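Local coordinates for Tll0287 protein (Thermosynechococcus elongatus, PDB 5B82) that binds a covalently attached heme c with histidine/cysteine axial ligation in a PAS-like domain, probably serving in redox or signalling chemistry linked to photosynthesis, at residues 43-48 against 86-91. Residues are numbered along the deposited sequence; the frame is centred on the assembly and turned at random.
Sequences QMRIGL and VRQVAL. With HEC (heme c), chain B.
R45 and Q88 reach toward each other over the heme from opposite directions; within 43-48 and 86-91, these two side chains make the whole contact between helix 28-49 and the edge strand 85-89. The CA atoms of R45 and Q88 lie 12.2 Å apart. In R45, CG lies anti to the backbone N (chi1 -163°), and a bend at chi3 lays the guanidinium nearly parallel to the porphyrin, one face over the rim at the methine carbon CHB, with CD 3.4 Å from C2B of the heme and NH1 3.5 Å from C4A. Its far end then takes Q88 OE1 end-on with two nitrogens, NH2 at 2.8 Å and NH1 at 3.0 Å. The NH1 bond is the more bent, 138° at the hydrogen against 153° for NH2, as expected when two N-H groups converge on one oxygen. OE1 sits in the guanidinium plane; seen from the amide, NH1 lies in the carbonyl plane, whereas NH2 is tilted from it. This shared acceptor, together with Y176 OH on NH2, fixes the rotation of the guanidinium in a buried setting. Q88 OE1 also lies against the heme, 3.4 Å from CAA, the first carbon of a propionate arm. A leucine in place of R45 would probably leave the buried Q88 OE1 with neither of these donors and the amide freer to turn, and take the flat guanidinium off the porphyrin rim. With R45 beside the axial ligand C68 and Q88 beside the heme-binding H98, the pair lines the heme c pocket of this PAS-like domain, between helix and antiparallel sheet.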
loop_
_atom_site.group_PDB
_atom_site.type_symbol
_atom_site.label_atom_id
_atom_site.label_comp_id
_atom_site.label_asym_id
_atom_site.label_seq_id
_atom_site.Cartn_x
_atom_site.Cartn_y
_atom_site.Cartn_z
ATOM N N GLN A 43 -6.636 2.567 -7.332
ATOM C CA GLN A 43 -7.430 3.662 -7.873
ATOM C C GLN A 43 -8.414 4.164 -6.824
ATOM O O GLN A 43 -8.773 5.345 -6.806
ATOM C CB GLN A 43 -8.141 3.232 -9.154
ATOM C CG GLN A 43 -7.199 3.102 -10.348
ATOM C CD GLN A 43 -6.681 4.443 -10.850
ATOM O OE1 GLN A 43 -7.450 5.386 -11.039
ATOM N NE2 GLN A 43 -5.371 4.531 -11.071
ATOM N N MET A 44 -8.829 3.271 -5.933
ATOM C CA MET A 44 -9.692 3.676 -4.830
ATOM C C MET A 44 -8.959 4.629 -3.911
ATOM O O MET A 44 -9.485 5.703 -3.575
ATOM C CB MET A 44 -10.180 2.475 -4.024
ATOM C CG MET A 44 -10.778 2.857 -2.666
ATOM S SD MET A 44 -11.272 1.379 -1.741
ATOM C CE MET A 44 -11.261 2.011 -0.073
ATOM N N ARG A 45 -7.749 4.253 -3.490
ATOM C CA ARG A 45 -7.015 5.179 -2.623
ATOM C C ARG A 45 -6.814 6.530 -3.303
ATOM O O ARG A 45 -7.071 7.584 -2.708
ATOM C CB ARG A 45 -5.656 4.629 -2.197
ATOM C CG ARG A 45 -5.088 5.386 -0.988
ATOM C CD ARG A 45 -3.563 5.381 -0.971
ATOM N NE ARG A 45 -3.033 4.045 -1.234
ATOM C CZ ARG A 45 -2.906 3.093 -0.319
ATOM N NH1 ARG A 45 -3.265 3.322 0.939
ATOM N NH2 ARG A 45 -2.414 1.910 -0.663
ATOM N N ILE A 46 -6.345 6.488 -4.549
ATOM C CA ILE A 46 -6.093 7.719 -5.294
ATOM C C ILE A 46 -7.341 8.593 -5.347
ATOM O O ILE A 46 -7.280 9.816 -5.170
ATOM C CB ILE A 46 -5.583 7.393 -6.704
ATOM C CG1 ILE A 46 -4.122 6.951 -6.619
ATOM C CG2 ILE A 46 -5.719 8.595 -7.623
ATOM C CD1 ILE A 46 -3.630 6.221 -7.848
ATOM N N GLY A 47 -8.479 7.943 -5.555
ATOM C CA GLY A 47 -9.758 8.616 -5.585
ATOM C C GLY A 47 -10.116 9.276 -4.272
ATOM O O GLY A 47 -10.584 10.416 -4.262
ATOM N N LEU A 48 -9.906 8.579 -3.159
ATOM C CA LEU A 48 -10.219 9.183 -1.860
ATOM C C LEU A 48 -9.301 10.374 -1.563
ATOM O O LEU A 48 -9.746 11.411 -1.066
ATOM C CB LEU A 48 -10.154 8.146 -0.734
ATOM C CG LEU A 48 -11.251 7.083 -0.819
ATOM C CD1 LEU A 48 -11.059 5.984 0.226
ATOM C CD2 LEU A 48 -12.607 7.744 -0.676
ATOM N N VAL A 86 -3.420 -10.753 1.378
ATOM C CA VAL A 86 -3.295 -9.435 0.738
ATOM C C VAL A 86 -2.864 -8.452 1.799
ATOM O O VAL A 86 -3.470 -8.395 2.868
ATOM C CB VAL A 86 -4.637 -8.951 0.144
ATOM C CG1 VAL A 86 -4.472 -7.556 -0.516
ATOM C CG2 VAL A 86 -5.174 -9.971 -0.838
ATOM N N ARG A 87 -1.822 -7.683 1.516
ATOM C CA ARG A 87 -1.252 -6.802 2.525
ATOM C C ARG A 87 -0.439 -5.665 1.908
ATOM O O ARG A 87 0.334 -5.872 0.966
ATOM C CB ARG A 87 -0.339 -7.607 3.448
ATOM C CG ARG A 87 0.113 -6.862 4.689
ATOM C CD ARG A 87 0.811 -7.823 5.653
ATOM N NE ARG A 87 2.135 -8.223 5.182
ATOM C CZ ARG A 87 3.271 -7.665 5.587
ATOM N NH1 ARG A 87 3.251 -6.675 6.477
ATOM N NH2 ARG A 87 4.427 -8.094 5.108
ATOM N N GLN A 88 -0.602 -4.467 2.457
ATOM C CA GLN A 88 0.267 -3.357 2.095
ATOM C C GLN A 88 1.558 -3.506 2.872
ATOM O O GLN A 88 1.553 -3.910 4.038
ATOM C CB GLN A 88 -0.386 -2.026 2.440
ATOM C CG GLN A 88 -1.633 -1.740 1.633
ATOM C CD GLN A 88 -2.437 -0.595 2.217
ATOM O OE1 GLN A 88 -2.355 0.541 1.746
ATOM N NE2 GLN A 88 -3.211 -0.886 3.259
ATOM N N VAL A 89 2.667 -3.203 2.218
ATOM C CA VAL A 89 3.973 -3.308 2.848
ATOM C C VAL A 89 4.793 -2.077 2.520
ATOM O O VAL A 89 4.876 -1.682 1.359
ATOM C CB VAL A 89 4.740 -4.535 2.328
ATOM C CG1 VAL A 89 6.065 -4.678 3.075
ATOM C CG2 VAL A 89 3.886 -5.802 2.471
ATOM N N ALA A 90 5.391 -1.467 3.539
ATOM C CA ALA A 90 6.239 -0.303 3.330
ATOM C C ALA A 90 7.393 -0.279 4.317
ATOM O O ALA A 90 7.237 -0.652 5.480
ATOM C CB ALA A 90 5.427 0.988 3.430
ATOM N N LEU A 91 8.555 0.145 3.833
ATOM C CA LEU A 91 9.719 0.370 4.681
ATOM C C LEU A 91 9.390 1.405 5.757
ATOM O O LEU A 91 9.702 1.217 6.934
ATOM C CB LEU A 91 10.884 0.865 3.829
ATOM C CG LEU A 91 12.085 1.444 4.573
ATOM C CD1 LEU A 91 13.020 0.340 5.045
ATOM C CD2 LEU A 91 12.820 2.455 3.695
HETATM FE FE HEC B . -1.875 6.934 3.466
HETATM C CHA HEC B . -1.337 4.216 5.429
HETATM C CHB HEC B . -0.079 5.373 0.907
HETATM C CHC HEC B . -2.573 9.492 1.354
HETATM C CHD HEC B . -3.290 8.655 6.081
HETATM N NA HEC B . -0.836 5.157 3.231
HETATM C C1A HEC B . -0.867 4.123 4.144
HETATM C C2A HEC B . -0.305 2.940 3.521
HETATM C C3A HEC B . 0.034 3.275 2.271
HETATM C C4A HEC B . -0.283 4.665 2.066
HETATM C CMA HEC B . 0.671 2.373 1.201
HETATM C CAA HEC B . -0.152 1.544 4.177
HETATM C CBA HEC B . 1.273 1.290 4.667
HETATM C CGA HEC B . 1.490 1.945 6.004
HETATM O O1A HEC B . 2.340 2.864 6.095
HETATM O O2A HEC B . 0.789 1.578 6.984
HETATM N NB HEC B . -1.389 7.343 1.516
HETATM C C1B HEC B . -0.696 6.562 0.616
HETATM C C2B HEC B . -0.731 7.205 -0.682
HETATM C C3B HEC B . -1.412 8.345 -0.554
HETATM C C4B HEC B . -1.848 8.451 0.823
HETATM C CMB HEC B . -0.043 6.675 -1.967
HETATM C CAB HEC B . -1.709 9.371 -1.673
HETATM C CBB HEC B . -2.648 8.760 -2.745
HETATM N NC HEC B . -2.735 8.751 3.693
HETATM C C1C HEC B . -2.976 9.635 2.666
HETATM C C2C HEC B . -3.855 10.671 3.168
HETATM C C3C HEC B . -3.945 10.521 4.501
HETATM C C4C HEC B . -3.313 9.258 4.838
HETATM C CMC HEC B . -4.184 11.951 2.366
HETATM C CAC HEC B . -4.674 11.449 5.511
HETATM C CBC HEC B . -6.179 11.672 5.230
HETATM N ND HEC B . -2.198 6.545 5.449
HETATM C C1D HEC B . -2.931 7.348 6.316
HETATM C C2D HEC B . -3.250 6.585 7.508
HETATM C C3D HEC B . -2.625 5.213 7.288
HETATM C C4D HEC B . -1.998 5.276 5.997
HETATM C CMD HEC B . -4.044 7.050 8.746
HETATM C CAD HEC B . -2.669 3.988 8.226
HETATM C CBD HEC B . -3.933 3.236 7.827
HETATM C CGD HEC B . -4.027 1.896 8.523
HETATM O O1D HEC B . -4.130 1.863 9.770
HETATM O O2D HEC B . -4.004 0.865 7.816
#